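Local coordinates for protein tapirin (Caldicellulosiruptor hydrothermalis, PDB 6N2C) that probably helps the cell adhere to plant biomass by binding cellulose through a beta-helical C-terminal domain that also carries a zinc ion, at residues A[186-191]-A[205-210]; A[532-537]-A[550-555]. All blocks are in the same frame, centred on the assembly; numbering follows the deposited sequence. Where two conformers were deposited one is given.

Contact 1: residues A[186-191]-A[205-210]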
ATOM      1  N   TYR A 186      -8.124  11.150 -13.117  1.00 14.58           N
ATOM      2  CA  TYR A 186      -8.732  10.419 -11.984  1.00 13.10           C
ATOM      3  C   TYR A 186     -10.072   9.863 -12.310  1.00 12.53           C
ATOM      4  O   TYR A 186     -10.982  10.587 -12.759  1.00 16.81           O
ATOM      5  CB  TYR A 186      -8.789  11.295 -10.697  1.00 12.74           C
ATOM      6  CG  TYR A 186      -7.457  11.483  -9.986  1.00 11.91           C
ATOM      7  CD1 TYR A 186      -6.456  12.249 -10.543  1.00 12.88           C
ATOM      8  CD2 TYR A 186      -7.261  10.969  -8.750  1.00 12.66           C
ATOM      9  CE1 TYR A 186      -5.240  12.439  -9.911  1.00 12.97           C
ATOM     10  CE2 TYR A 186      -6.091  11.213  -8.055  1.00 12.27           C
ATOM     11  CZ  TYR A 186      -5.077  11.937  -8.647  1.00 13.49           C
ATOM     12  OH  TYR A 186      -3.899  12.151  -7.968  1.00 15.51           O
ATOM     13  N   GLY A 187     -10.281   8.580 -12.038  1.00 12.78           N
ATOM     14  CA  GLY A 187     -11.534   7.967 -12.279  1.00 13.39           C
ATOM     15  C   GLY A 187     -12.508   8.063 -11.114  1.00 13.40           C
ATOM     16  O   GLY A 187     -13.734   8.099 -11.304  1.00 14.43           O
ATOM     17  N   LEU A 188     -11.951   8.073  -9.906  1.00 12.29           N
ATOM     18  CA  LEU A 188     -12.758   8.170  -8.636  1.00 14.27           C
ATOM     19  C   LEU A 188     -12.009   9.127  -7.717  1.00 12.40           C
ATOM     20  O   LEU A 188     -10.777   9.023  -7.486  1.00 13.36           O
ATOM     21  CB  LEU A 188     -12.980   6.765  -7.956  1.00 12.91           C
ATOM     22  CG  LEU A 188     -13.580   5.718  -8.857  1.00 17.57           C
ATOM     23  CD1 LEU A 188     -13.508   4.387  -8.150  1.00 21.29           C
ATOM     24  CD2 LEU A 188     -14.981   6.019  -9.262  1.00 17.99           C
ATOM     25  N   PHE A 189     -12.767  10.100  -7.170  1.00 14.09           N
ATOM     26  CA  PHE A 189     -12.189  11.051  -6.191  1.00 13.00           C
ATOM     27  C   PHE A 189     -13.219  11.324  -5.139  1.00 13.47           C
ATOM     28  O   PHE A 189     -14.386  11.576  -5.481  1.00 13.25           O
ATOM     29  CB  PHE A 189     -11.899  12.324  -6.896  1.00 14.31           C
ATOM     30  CG  PHE A 189     -11.372  13.384  -6.033  1.00 14.25           C
ATOM     31  CD1 PHE A 189     -12.256  14.131  -5.229  1.00 15.93           C
ATOM     32  CD2 PHE A 189     -10.055  13.758  -6.067  1.00 14.12           C
ATOM     33  CE1 PHE A 189     -11.769  15.219  -4.454  1.00 14.84           C
ATOM     34  CE2 PHE A 189      -9.565  14.822  -5.257  1.00 15.43           C
ATOM     35  CZ  PHE A 189     -10.403  15.500  -4.413  1.00 17.27           C
ATOM     36  N   SER A 190     -12.797  11.279  -3.866  1.00 13.57           N
ATOM     37  CA  SER A 190     -13.700  11.764  -2.820  1.00 13.71           C
ATOM     38  C   SER A 190     -12.921  12.570  -1.809  1.00 14.06           C
ATOM     39  O   SER A 190     -11.847  12.122  -1.415  1.00 12.82           O
ATOM     40  CB  SER A 190     -14.399  10.597  -2.113  1.00 15.13           C
ATOM     41  OG  SER A 190     -15.204  11.098  -1.013  1.00 15.91           O
ATOM     42  N   SER A 191     -13.481  13.711  -1.364  1.00 13.11           N
ATOM     43  CA  SER A 191     -12.940  14.394  -0.229  1.00 16.50           C
ATOM     44  C   SER A 191     -13.376  13.824   1.084  1.00 17.63           C
ATOM     45  O   SER A 191     -13.000  14.411   2.111  1.00 17.25           O
ATOM     46  CB  SER A 191     -13.229  15.853  -0.246  1.00 18.53           C
ATOM     47  OG  SER A 191     -12.803  16.463  -1.406  1.00 22.77           O
ATOM     48  N   ARG A 205      -7.163   5.008 -13.799  1.00 16.78           N
ATOM     49  CA  ARG A 205      -5.829   5.555 -13.838  1.00 16.56           C
ATOM     50  C   ARG A 205      -5.522   5.945 -12.421  1.00 16.58           C
ATOM     51  O   ARG A 205      -4.970   5.084 -11.673  1.00 15.91           O
ATOM     52  CB  ARG A 205      -5.641   6.748 -14.799  1.00 21.86           C
ATOM     53  CG  ARG A 205      -5.677   6.412 -16.241  1.00 26.94           C
ATOM     54  CD  ARG A 205      -5.201   7.630 -17.018  1.00 33.54           C
ATOM     55  NE  ARG A 205      -3.799   8.017 -16.767  1.00 36.66           N
ATOM     56  CZ  ARG A 205      -3.143   8.914 -17.498  1.00 41.65           C
ATOM     57  NH1 ARG A 205      -3.750   9.595 -18.487  1.00 42.34           N
ATOM     58  NH2 ARG A 205      -1.883   9.198 -17.198  1.00 41.91           N
ATOM     59  N   ASN A 206      -5.960   7.132 -11.986  1.00 13.37           N
ATOM     60  CA  ASN A 206      -5.730   7.555 -10.583  1.00 13.99           C
ATOM     61  C   ASN A 206      -6.950   7.568  -9.727  1.00 13.85           C
ATOM     62  O   ASN A 206      -8.046   7.823 -10.219  1.00 14.10           O
ATOM     63  CB  ASN A 206      -4.962   8.853 -10.607  1.00 13.98           C
ATOM     64  CG  ASN A 206      -3.618   8.683 -11.313  1.00 14.22           C
ATOM     65  OD1 ASN A 206      -2.924   7.679 -11.092  1.00 14.68           O
ATOM     66  ND2 ASN A 206      -3.211   9.650 -12.198  1.00 14.59           N
ATOM     67  N   MET A 207      -6.778   7.349  -8.386  1.00 12.22           N
ATOM     68  CA  MET A 207      -7.900   7.364  -7.474  1.00 13.75           C
ATOM     69  C   MET A 207      -7.442   8.027  -6.193  1.00 12.53           C
ATOM     70  O   MET A 207      -6.275   7.864  -5.796  1.00 13.66           O
ATOM     71  CB  MET A 207      -8.347   5.893  -7.148  1.00 15.25           C
ATOM     72  CG  MET A 207      -9.350   5.798  -6.016  1.00 17.93           C
ATOM     73  SD  MET A 207     -10.082   4.092  -5.773  0.99 27.76           S
ATOM     74  CE  MET A 207      -9.076   3.302  -7.047  1.00 19.09           C
ATOM     75  N   TYR A 208      -8.256   8.963  -5.709  1.00 13.89           N
ATOM     76  CA  TYR A 208      -7.966   9.667  -4.503  1.00 13.70           C
ATOM     77  C   TYR A 208      -9.138   9.584  -3.535  1.00 11.80           C
ATOM     78  O   TYR A 208     -10.324   9.722  -3.896  1.00 12.93           O
ATOM     79  CB  TYR A 208      -7.703  11.181  -4.773  1.00 13.56           C
ATOM     80  CG  TYR A 208      -7.589  12.075  -3.542  1.00 13.04           C
ATOM     81  CD1 TYR A 208      -8.706  12.653  -2.902  1.00 13.62           C
ATOM     82  CD2 TYR A 208      -6.381  12.424  -3.055  1.00 14.38           C
ATOM     83  CE1 TYR A 208      -8.545  13.392  -1.755  1.00 13.88           C
ATOM     84  CE2 TYR A 208      -6.218  13.188  -1.931  1.00 15.67           C
ATOM     85  CZ  TYR A 208      -7.334  13.702  -1.306  1.00 15.95           C
ATOM     86  OH  TYR A 208      -7.193  14.506  -0.185  1.00 17.13           O
ATOM     87  N   SER A 209      -8.819   9.423  -2.237  1.00 13.39           N
ATOM     88  CA  SER A 209      -9.819   9.605  -1.206  1.00 13.44           C
ATOM     89  C   SER A 209      -9.164  10.318  -0.069  1.00 14.68           C
ATOM     90  O   SER A 209      -7.961  10.141   0.188  1.00 15.32           O
ATOM     91  CB  SER A 209     -10.294   8.210  -0.755  1.00 15.53           C
ATOM     92  OG  SER A 209     -11.452   8.301   0.029  1.00 21.56           O
ATOM     93  N   SER A 210      -9.928  11.108   0.700  1.00 15.79           N
ATOM     94  CA  SER A 210      -9.349  11.745   1.842  1.00 17.51           C
ATOM     95  C   SER A 210      -9.448  10.755   3.042  1.00 19.12           C
ATOM     96  O   SER A 210      -8.438  10.475   3.702  1.00 18.36           O
ATOM     97  CB  SER A 210     -10.104  13.072   2.152  1.00 19.63           C
ATOM     98  OG  SER A 210      -9.561  13.626   3.376  1.00 18.98           O
TER
HETATM   99  O   HOH W   1     -10.991  16.328   2.663  0.76 27.30           O
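Tyr186 turns one ring face to the CB methylene of Asn206, which sits 3.4 Å from the Tyr186 ring centroid and almost exactly on the ring normal, a CH-pi contact over the centre of the face. The ring also reaches Tyr208, its CE2 lying 3.7 Å from Tyr208 CB. Further along the same face of the two parallel strands, the rings of Phe189 and Tyr208 point the same way with planes 18° apart. Both have CG anti to the backbone N (chi1 178° and 171°), but the rings are slid apart and barely overlap: Tyr208 CD1 stands over the rim of the Phe189 ring, 3.3 Å from Phe189 CE2. This aromatic row is the tightly packed part. Beneath it the backbones are joined by parallel-sheet hydrogen bonds, among them Ser190 N to Tyr208 O at 2.9 Å. The face bearing Leu188 and Met207 is looser, with Leu188 CD1 and Met207 SD 4.2 Å apart. At the partly exposed end the bond from Ser210 N to Ser190 O is weak, and a water bridges Ser191 O and Ser210 OG, donating to the carbonyl; Ser210 OG also bonds Asn236. Tyr186 OH is held by the carbonyl of Ile180. Stacked strands of this kind build the faces of a parallel beta-helix: strand 231-234 lies beyond 206-209 and puts Ile233 against both tyrosines, while strand 534-537 flanks 186-190 on its other edge and loop residues Pro462 and Ile466 cover the aromatic face.

Contact 2: residues A[532-537]-A[550-555]. With ZN (zinc ion), chain C.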
ATOM      1  N   ASP A 532     -18.894   3.638 -17.147  1.00 17.97           N
ATOM      2  CA  ASP A 532     -17.689   4.145 -17.781  1.00 16.55           C
ATOM      3  C   ASP A 532     -17.723   5.641 -17.592  1.00 16.67           C
ATOM      4  O   ASP A 532     -18.724   6.278 -17.946  1.00 17.02           O
ATOM      5  CB  ASP A 532     -17.743   3.903 -19.293  1.00 15.72           C
ATOM      6  CG  ASP A 532     -17.511   2.455 -19.673  1.00 22.29           C
ATOM      7  OD1 ASP A 532     -16.865   1.773 -18.874  1.00 22.93           O
ATOM      8  OD2 ASP A 532     -17.879   2.093 -20.743  1.00 22.36           O
ATOM      9  N   GLY A 533     -16.658   6.186 -17.046  1.00 16.18           N
ATOM     10  CA  GLY A 533     -16.601   7.596 -16.825  1.00 14.52           C
ATOM     11  C   GLY A 533     -15.825   7.946 -15.598  1.00 13.54           C
ATOM     12  O   GLY A 533     -14.717   7.395 -15.379  1.00 13.62           O
ATOM     13  N   VAL A 534     -16.304   8.994 -14.885  1.00 12.04           N
ATOM     14  CA  VAL A 534     -15.534   9.559 -13.780  1.00 12.93           C
ATOM     15  C   VAL A 534     -16.601   9.925 -12.708  1.00 14.24           C
ATOM     16  O   VAL A 534     -17.682  10.463 -13.026  1.00 15.95           O
ATOM     17  CB  VAL A 534     -14.724  10.817 -14.236  1.00 15.07           C
ATOM     18  CG1 VAL A 534     -14.255  11.655 -13.169  1.00 19.68           C
ATOM     19  CG2 VAL A 534     -13.670  10.527 -15.279  1.00 14.22           C
ATOM     20  N   LEU A 535     -16.260   9.706 -11.436  1.00 12.40           N
ATOM     21  CA  LEU A 535     -17.089  10.128 -10.293  1.00 13.29           C
ATOM     22  C   LEU A 535     -16.209  10.877  -9.310  1.00 14.04           C
ATOM     23  O   LEU A 535     -15.224  10.293  -8.792  1.00 14.34           O
ATOM     24  CB  LEU A 535     -17.743   8.935  -9.620  1.00 14.13           C
ATOM     25  CG  LEU A 535     -18.632   8.030 -10.446  1.00 15.87           C
ATOM     26  CD1 LEU A 535     -19.015   6.761  -9.640  1.00 19.35           C
ATOM     27  CD2 LEU A 535     -19.836   8.699 -11.053  1.00 14.34           C
ATOM     28  N   ILE A 536     -16.547  12.173  -9.095  1.00 13.30           N
ATOM     29  CA  ILE A 536     -15.705  13.149  -8.332  1.00 13.49           C
ATOM     30  C   ILE A 536     -16.671  13.797  -7.382  1.00 12.76           C
ATOM     31  O   ILE A 536     -17.629  14.474  -7.824  1.00 12.68           O
ATOM     32  CB  ILE A 536     -15.016  14.160  -9.228  1.00 13.18           C
ATOM     33  CG1 ILE A 536     -14.007  13.390 -10.122  1.00 13.73           C
ATOM     34  CG2 ILE A 536     -14.322  15.219  -8.386  1.00 15.03           C
ATOM     35  CD1 ILE A 536     -13.324  14.232 -11.147  1.00 15.61           C
ATOM     36  N   ALA A 537     -16.389  13.603  -6.097  1.00 14.77           N
ATOM     37  CA  ALA A 537     -17.317  14.087  -5.032  1.00 13.31           C
ATOM     38  C   ALA A 537     -16.606  14.699  -3.880  1.00 16.11           C
ATOM     39  O   ALA A 537     -15.517  14.290  -3.443  1.00 12.76           O
ATOM     40  CB  ALA A 537     -18.243  12.970  -4.585  1.00 13.54           C
ATOM     41  N   ILE A 550     -16.606  -0.812 -13.138  0.60 17.12           N
ATOM     42  CA  ILE A 550     -16.312   0.624 -13.241  0.60 17.84           C
ATOM     43  C   ILE A 550     -15.095   0.713 -14.098  0.60 17.14           C
ATOM     44  O   ILE A 550     -14.051   0.109 -13.820  0.60 15.11           O
ATOM     45  CB  ILE A 550     -16.074   1.310 -11.851  0.60 18.13           C
ATOM     46  CG1 ILE A 550     -17.339   1.175 -11.008  0.60 18.07           C
ATOM     47  CG2 ILE A 550     -15.754   2.817 -12.030  0.60 17.06           C
ATOM     48  CD1 ILE A 550     -17.164   1.446  -9.574  0.60 20.99           C
ATOM     49  N   GLU A 551     -15.167   1.506 -15.172  1.00 18.50           N
ATOM     50  CA  GLU A 551     -13.972   1.768 -15.951  1.00 18.27           C
ATOM     51  C   GLU A 551     -13.829   3.308 -16.192  1.00 16.23           C
ATOM     52  O   GLU A 551     -14.783   3.947 -16.564  1.00 16.91           O
ATOM     53  CB  GLU A 551     -14.084   1.126 -17.329  1.00 20.51           C
ATOM     54  CG  GLU A 551     -13.944  -0.433 -17.410  1.00 28.48           C
ATOM     55  CD  GLU A 551     -15.219  -1.186 -17.029  1.00 32.96           C
ATOM     56  OE1 GLU A 551     -16.279  -0.890 -17.614  1.00 33.14           O
ATOM     57  OE2 GLU A 551     -15.205  -2.063 -16.111  1.00 37.35           O
ATOM     58  N   TYR A 552     -12.647   3.780 -15.930  1.00 16.58           N
ATOM     59  CA  TYR A 552     -12.302   5.179 -16.196  1.00 18.17           C
ATOM     60  C   TYR A 552     -12.389   5.427 -17.724  1.00 15.09           C
ATOM     61  O   TYR A 552     -11.758   4.670 -18.551  1.00 13.79           O
ATOM     62  CB  TYR A 552     -10.889   5.442 -15.754  1.00 16.33           C
ATOM     63  CG  TYR A 552     -10.237   6.742 -16.255  1.00 16.07           C
ATOM     64  CD1 TYR A 552     -10.633   7.956 -15.750  1.00 16.71           C
ATOM     65  CD2 TYR A 552      -9.317   6.750 -17.325  1.00 17.26           C
ATOM     66  CE1 TYR A 552     -10.043   9.117 -16.199  1.00 18.05           C
ATOM     67  CE2 TYR A 552      -8.751   7.935 -17.777  1.00 20.36           C
ATOM     68  CZ  TYR A 552      -9.054   9.107 -17.135  1.00 18.68           C
ATOM     69  OH  TYR A 552      -8.537  10.302 -17.604  1.00 18.18           O
ATOM     70  N   VAL A 553     -12.997   6.537 -18.055  1.00 14.34           N
ATOM     71  CA  VAL A 553     -12.863   7.130 -19.348  1.00 16.59           C
ATOM     72  C   VAL A 553     -12.580   8.629 -19.100  1.00 15.07           C
ATOM     73  O   VAL A 553     -13.277   9.248 -18.305  1.00 14.72           O
ATOM     74  CB  VAL A 553     -14.171   7.002 -20.149  1.00 17.78           C
ATOM     75  CG1 VAL A 553     -14.218   7.876 -21.456  1.00 19.44           C
ATOM     76  CG2 VAL A 553     -14.471   5.552 -20.449  1.00 18.47           C
ATOM     77  N   ARG A 554     -11.593   9.180 -19.803  0.55 15.72           N
ATOM     78  CA  ARG A 554     -11.358  10.645 -19.753  0.55 15.34           C
ATOM     79  C   ARG A 554     -12.622  11.474 -19.953  0.55 14.17           C
ATOM     80  O   ARG A 554     -13.452  11.212 -20.857  0.55 15.02           O
ATOM     81  CB  ARG A 554     -10.235  10.999 -20.728  0.55 17.70           C
ATOM     82  CG  ARG A 554      -9.726  12.420 -20.654  0.55 17.78           C
ATOM     83  CD  ARG A 554      -8.477  12.568 -21.559  0.55 20.51           C
ATOM     84  NE  ARG A 554      -7.848  13.872 -21.373  0.55 21.35           N
ATOM     85  CZ  ARG A 554      -8.114  14.996 -22.047  0.55 20.48           C
ATOM     86  NH1 ARG A 554      -9.006  15.089 -23.064  0.55 23.77           N
ATOM     87  NH2 ARG A 554      -7.439  16.078 -21.684  0.55 23.53           N
ATOM     88  N   MET A 555     -12.789  12.508 -19.128  1.00 12.49           N
ATOM     89  CA  MET A 555     -13.887  13.402 -19.314  1.00 12.45           C
ATOM     90  C   MET A 555     -13.910  13.996 -20.746  1.00 12.88           C
ATOM     91  O   MET A 555     -12.811  14.330 -21.271  1.00 14.20           O
ATOM     92  CB  MET A 555     -13.816  14.585 -18.283  1.00 13.36           C
ATOM     93  CG  MET A 555     -14.231  14.155 -16.851  1.00 14.03           C
ATOM     94  SD  MET A 555     -14.222  15.610 -15.724  0.89 14.60           S
ATOM     95  CE  MET A 555     -12.569  15.844 -15.424  1.00 14.43           C
TER
HETATM   96 ZN    ZN C 701     -16.980  -0.161 -19.311  1.00 23.63          ZN
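Asp532 and Glu551 converge on one zinc ion through Asp532 OD1 and Glu551 OE1, both 2.0 Å from the metal. Asp532 OD2 stands farther from the zinc at 2.8 Å, Glu551 OE2 well away at 4.1 Å. The side chains leave the same face of a parallel strand pair and start alike, with CG anti to the carbonyl carbon (chi1 near -74° in both). The longer glutamate then bends at chi2 (80°), which keeps CD close to the metal instead of letting the chain run straight out. The two carboxylate planes are turned 74° against each other, so the acids approach the ion in different orientations. Their ligating oxygens come within 3.0 Å of one another, a closeness that the shared cation probably makes tolerable. His530, two residues before Asp532, supplies the third protein ligand through NE2. The site thus sits on the wall of a parallel beta-helix, where strands 530-532 and 548-552 stack in successive turns and the chain rounds a corner at Gly533. Backbone bonds hold that corner: Gly533 N donates to Glu551 O at 3.0 Å, and Gly533 O accepts from Val553 N at 3.3 Å. The backbone angles of Gly533 would jam a side chain against the preceding carbonyl. Past the corner, Val534 has CG2 anti to the carbonyl carbon, and this methyl does the touching: it lies 4.0 Å from Tyr552 CE1, meets Met555 CG, and rests 3.3 Å from the backbone oxygen of Val553. Met555 crosses Val534 at about a right angle and also packs on Ile560 and Leu563 of helix 557-565. Val553 turns its CG2 methyl to Asp532 CB, beside the aspartate stem, while Tyr552 OH bonds the carbonyl of Thr184.

Contacts 1 and 2 lie in series along the chain but side by side in the beta-helix, their centres 10 Å apart. Strand 534-537 of contact 2 is the immediate neighbour of strand 186-190 of contact 1, joined to it by probable backbone hydrogen bonds from Phe189 N to Leu535 O at 3.0 Å and from Ala537 N to Phe189 O at 2.9 Å. The corner at Gly187 also packs on contact 2, its CA 3.6 Å from Tyr552 CD1. Contact 2 holds two zinc ligands; contact 1 holds none, the side chain of Leu188 lying about 12 Å from the ion. A glycerol, probably from the crystallisation liquor, lies about 4 Å from the side chain of Tyr208.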